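Local coordinates for kelch domain-containing protein (Colletotrichum graminicola M1.001, PDB 5C86) that acts as an alcohol oxidase of the AA5 galactose oxidase family, probably turning primary alcohols into aldehydes at a mononuclear copper site, at residues S122-T125 / I131-I134; L181-N186 / V455-Y460. One frame throughout, in Å; residues are numbered along the deposited sequence.

Contact 1. Residues S122-T125 / I131-I134; sequences SSCT and IFVI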
# COMPACT_ATOMS: atom_id res chain seq x y z
N SER A 122 10.23 -4.28 -4.83
CA SER A 122 8.78 -4.19 -4.78
C SER A 122 8.22 -5.51 -5.32
O SER A 122 8.76 -6.15 -6.26
CB SER A 122 8.34 -3.00 -5.59
OG SER A 122 8.75 -1.79 -4.93
N SER A 123 7.08 -5.86 -4.74
CA SER A 123 6.32 -7.03 -5.05
C SER A 123 4.89 -6.60 -5.37
O SER A 123 4.32 -5.77 -4.63
CB SER A 123 6.31 -7.86 -3.77
OG SER A 123 5.56 -9.07 -3.96
N CYS A 124 4.28 -7.25 -6.33
CA CYS A 124 2.85 -7.01 -6.56
C CYS A 124 2.14 -8.25 -7.05
O CYS A 124 2.70 -9.10 -7.76
CB CYS A 124 2.66 -5.87 -7.58
SG CYS A 124 3.34 -6.16 -9.27
N THR A 125 0.85 -8.30 -6.74
CA THR A 125 -0.05 -9.32 -7.13
C THR A 125 -0.55 -8.97 -8.50
O THR A 125 -1.15 -7.92 -8.73
CB THR A 125 -1.18 -9.48 -6.15
OG1 THR A 125 -0.63 -9.80 -4.89
CG2 THR A 125 -2.08 -10.63 -6.52
N ILE A 131 2.67 -13.45 -8.08
CA ILE A 131 3.41 -12.40 -7.32
C ILE A 131 4.66 -12.04 -8.08
O ILE A 131 5.56 -12.92 -8.25
CB ILE A 131 3.79 -12.78 -5.91
CG1 ILE A 131 2.70 -13.41 -5.07
CG2 ILE A 131 4.49 -11.62 -5.26
CD1 ILE A 131 1.41 -12.62 -4.90
N PHE A 132 4.75 -10.83 -8.60
CA PHE A 132 5.91 -10.35 -9.42
C PHE A 132 6.80 -9.55 -8.52
O PHE A 132 6.30 -8.65 -7.78
CB PHE A 132 5.41 -9.51 -10.57
CG PHE A 132 6.44 -8.85 -11.40
CD1 PHE A 132 7.34 -9.60 -12.17
CD2 PHE A 132 6.58 -7.46 -11.37
CE1 PHE A 132 8.21 -8.95 -13.04
CE2 PHE A 132 7.52 -6.82 -12.19
CZ PHE A 132 8.35 -7.56 -13.03
N VAL A 133 8.11 -9.82 -8.58
CA VAL A 133 9.08 -8.95 -7.85
C VAL A 133 10.16 -8.50 -8.81
O VAL A 133 10.51 -9.23 -9.77
CB VAL A 133 9.73 -9.62 -6.62
CG1 VAL A 133 8.72 -10.17 -5.63
CG2 VAL A 133 10.61 -10.79 -7.00
N ILE A 134 10.70 -7.31 -8.53
CA ILE A 134 11.80 -6.83 -9.30
C ILE A 134 12.62 -5.86 -8.48
O ILE A 134 12.11 -5.15 -7.60
CB ILE A 134 11.35 -6.24 -10.66
CG1 ILE A 134 12.55 -6.09 -11.66
CG2 ILE A 134 10.61 -4.89 -10.47
CD1 ILE A 134 12.13 -5.82 -13.06

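Contact 2. Residues L181-N186 / V455-Y460; sequences LWSWKN and VAIPGY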
# COMPACT_ATOMS: atom_id res chain seq x y z
N LEU A 181 5.31 -0.22 -8.62
CA LEU A 181 4.68 -1.26 -9.44
C LEU A 181 3.15 -1.25 -9.32
O LEU A 181 2.56 -1.19 -8.21
CB LEU A 181 5.13 -2.59 -9.01
CG LEU A 181 6.65 -2.91 -9.03
CD1 LEU A 181 6.90 -4.35 -8.65
CD2 LEU A 181 7.22 -2.60 -10.39
N TRP A 182 2.52 -1.20 -10.48
CA TRP A 182 1.05 -1.23 -10.57
C TRP A 182 0.62 -2.33 -11.52
O TRP A 182 0.81 -2.15 -12.71
CB TRP A 182 0.49 0.16 -10.95
CG TRP A 182 0.68 1.10 -9.85
CD1 TRP A 182 1.63 2.06 -9.72
CD2 TRP A 182 -0.01 1.04 -8.60
NE1 TRP A 182 1.56 2.63 -8.47
CE2 TRP A 182 0.56 2.04 -7.76
CE3 TRP A 182 -1.00 0.23 -8.10
CZ2 TRP A 182 0.17 2.19 -6.45
CZ3 TRP A 182 -1.41 0.38 -6.83
CH2 TRP A 182 -0.81 1.35 -6.00
N SER A 183 -0.01 -3.36 -10.99
CA SER A 183 -0.54 -4.41 -11.84
C SER A 183 -1.69 -3.95 -12.69
O SER A 183 -2.53 -3.10 -12.27
CB SER A 183 -0.99 -5.56 -11.02
OG SER A 183 0.10 -6.13 -10.33
N TRP A 184 -1.72 -4.45 -13.93
CA TRP A 184 -2.71 -4.01 -14.89
C TRP A 184 -3.21 -5.20 -15.77
O TRP A 184 -3.05 -6.34 -15.40
CB TRP A 184 -2.19 -2.79 -15.66
CG TRP A 184 -3.16 -1.95 -16.43
CD1 TRP A 184 -3.10 -1.58 -17.81
CD2 TRP A 184 -4.36 -1.33 -15.92
NE1 TRP A 184 -4.15 -0.76 -18.12
CE2 TRP A 184 -4.93 -0.59 -17.01
CE3 TRP A 184 -4.95 -1.26 -14.66
CZ2 TRP A 184 -6.04 0.18 -16.84
CZ3 TRP A 184 -6.11 -0.45 -14.50
CH2 TRP A 184 -6.64 0.21 -15.60
N LYS A 185 -3.78 -4.89 -16.92
CA LYS A 185 -4.49 -5.87 -17.71
C LYS A 185 -3.58 -7.00 -18.15
O LYS A 185 -2.40 -6.74 -18.47
CB LYS A 185 -5.13 -5.17 -18.88
CG LYS A 185 -6.20 -4.15 -18.47
CD LYS A 185 -6.80 -3.40 -19.67
CE LYS A 185 -7.79 -2.32 -19.20
NZ LYS A 185 -8.62 -1.88 -20.39
N ASN A 186 -4.13 -8.21 -18.15
CA ASN A 186 -3.49 -9.39 -18.80
C ASN A 186 -2.05 -9.62 -18.38
O ASN A 186 -1.13 -9.80 -19.22
CB ASN A 186 -3.50 -9.08 -20.29
CG ASN A 186 -3.25 -10.34 -21.16
OD1 ASN A 186 -3.36 -11.45 -20.69
ND2 ASN A 186 -2.85 -10.13 -22.36
N VAL A 455 -8.00 -4.68 -13.39
CA VAL A 455 -8.64 -3.66 -12.62
C VAL A 455 -8.91 -4.21 -11.21
O VAL A 455 -8.31 -3.75 -10.22
CB VAL A 455 -9.92 -3.16 -13.28
CG1 VAL A 455 -10.70 -2.22 -12.34
CG2 VAL A 455 -9.58 -2.47 -14.60
N ALA A 456 -9.71 -5.28 -11.12
CA ALA A 456 -10.04 -5.93 -9.88
C ALA A 456 -9.06 -7.06 -9.68
O ALA A 456 -9.31 -8.26 -9.92
CB ALA A 456 -11.45 -6.46 -9.97
N ILE A 457 -7.86 -6.67 -9.28
CA ILE A 457 -6.83 -7.66 -8.91
C ILE A 457 -7.43 -8.61 -7.86
O ILE A 457 -8.04 -8.18 -6.92
CB ILE A 457 -5.58 -6.95 -8.36
CG1 ILE A 457 -4.90 -6.00 -9.37
CG2 ILE A 457 -4.62 -7.98 -7.80
CD1 ILE A 457 -4.33 -6.70 -10.60
N PRO A 458 -7.26 -9.94 -8.02
CA PRO A 458 -7.80 -10.85 -7.05
C PRO A 458 -7.36 -10.62 -5.64
O PRO A 458 -6.24 -10.10 -5.40
CB PRO A 458 -7.31 -12.23 -7.50
CG PRO A 458 -6.88 -12.04 -8.84
CD PRO A 458 -6.52 -10.60 -9.11
N GLY A 459 -8.21 -10.97 -4.72
CA GLY A 459 -7.91 -10.81 -3.33
C GLY A 459 -8.99 -10.10 -2.55
O GLY A 459 -10.07 -9.81 -3.06
N TYR A 460 -8.68 -9.77 -1.32
CA TYR A 460 -9.59 -9.14 -0.42
C TYR A 460 -9.69 -7.64 -0.63
O TYR A 460 -8.69 -6.94 -0.89
CB TYR A 460 -9.27 -9.39 1.04
CG TYR A 460 -9.86 -10.66 1.62
CD1 TYR A 460 -9.23 -11.88 1.45
CD2 TYR A 460 -11.11 -10.65 2.13
CE1 TYR A 460 -9.77 -13.04 1.95
CE2 TYR A 460 -11.68 -11.78 2.62
CZ TYR A 460 -11.01 -12.96 2.52
OH TYR A 460 -11.62 -14.09 3.07

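Contact 1. Residues S122-T125 / I131-I134
Cys124 on strand 122-125 faces Phe132 on strand 131-134 in the hairpin that opens a four-stranded Kelch blade. The two strands run antiparallel at 160°, with axes 4.6 Å apart. Cys124 and Phe132 form a hydrogen-bonded pair: Cys124 N reaches Phe132 O at 2.9 Å, and Phe132 N returns to Cys124 O at 2.8 Å. Further along, Ile134 N bonds to Ser122 O at 3.2 Å, while the return bond from Ser122 N to Ile134 O is weak. At the non-hydrogen-bonded pair Ser123-Val133 between them, the CA atoms of Val133 and Ser123 make CA-H...O contacts with Ser122 O and Phe132 O respectively.

On the face carrying Cys124 and Phe132, the sulfur makes a Cys sulfur-aromatic contact at the ring edge, near its plane, with SG 4.1 Å from Phe132 CD2. A chi1 of 62° tucks SG between the backbone N and the carbonyl carbon. In the Kelch propeller this blade sheet continues outward through strand 147-150, which bonds to the backbone of Ile131 and Val133, and Ser123 O takes a hydrogen bond from Thr427 OG1 of the C-terminal domain.

The other face brings Ser123 OG, anti to its own N, to 3.1 Å from Ile131 CG2, a tight approach of a hydroxyl to a methyl. Ile131 slants across to Thr125, the two side chains crossing at an angle, with CD1 3.5 Å from Thr125 OG1. Both hydroxyls are buried but have polar partners in the preceding blade: Ser123 OG pairs with Ser77 OG and Thr125 OG1 with Leu78 O.

Contact 2. Residues L181-N186 / V455-Y460
Ser183 and Ile457 meet through carbon: the CD1 methyl of Ile457 comes to 3.6 Å from Ser183 CB. One residue further on, the benzo end of the Trp184 indole lies beside Val455, whose CG2 methyl sits almost equally near two adjoining ring atoms, 4.0 Å from CZ3 and 4.1 Å from CH2. The two side chains run alongside each other and point the same way. Trp184 starts out with CB directed away from the 455-460 segment, and the indole, with CG anti to the backbone N (chi1 -164°), carries its far rim back to Val455.

Next come the parts that hold these groups in place. Lys185 CG covers one face of the indole, 3.9 Å above its plane and toward the rim, while Trp184 NE1 is tied to Gly260 O. The hydroxyl of Ser183 bonds to Thr125 O in the neighbouring blade, while CB meets the isoleucine. On the other side, Ala456 is the centre of an inverse gamma turn, with a weak bond from Ile457 N to Val455 O, and this tight bend precedes the strand 459-466 of the C-terminal domain. Arg430, also of the C-terminal domain, joins the two segments: NH2 holds Ser183 O, and NH1 holds Val455 O.

All four touching residues are buried. Because their direct contact is wholly between carbon atoms, it depends on fit and dispersion, and a directional tie is added by Arg430, whose guanidinium reaches a backbone oxygen in the blade and another in its own domain.

From the N terminus, the chain first closes contact 1, a short hairpin with five residues between its strands. It then completes that blade and enters the next one, where contact 2 opens at 181-186. Contact 2 does not close until 455-460, after 268 residues that finish this blade, run through the later ones and enter the C-terminal domain, so the two contacts lie in series and neither nests in nor crosses the other. In space contact 1 and contact 2 adjoin. Leu181 CD1 packs 3.5 Å from Ser122 O, and Ile457 CG2 lies 3.6 Å from Thr125 O. Strand 122-125 thus touches both sides of contact 2, and two consecutive blades meet the C-terminal domain there.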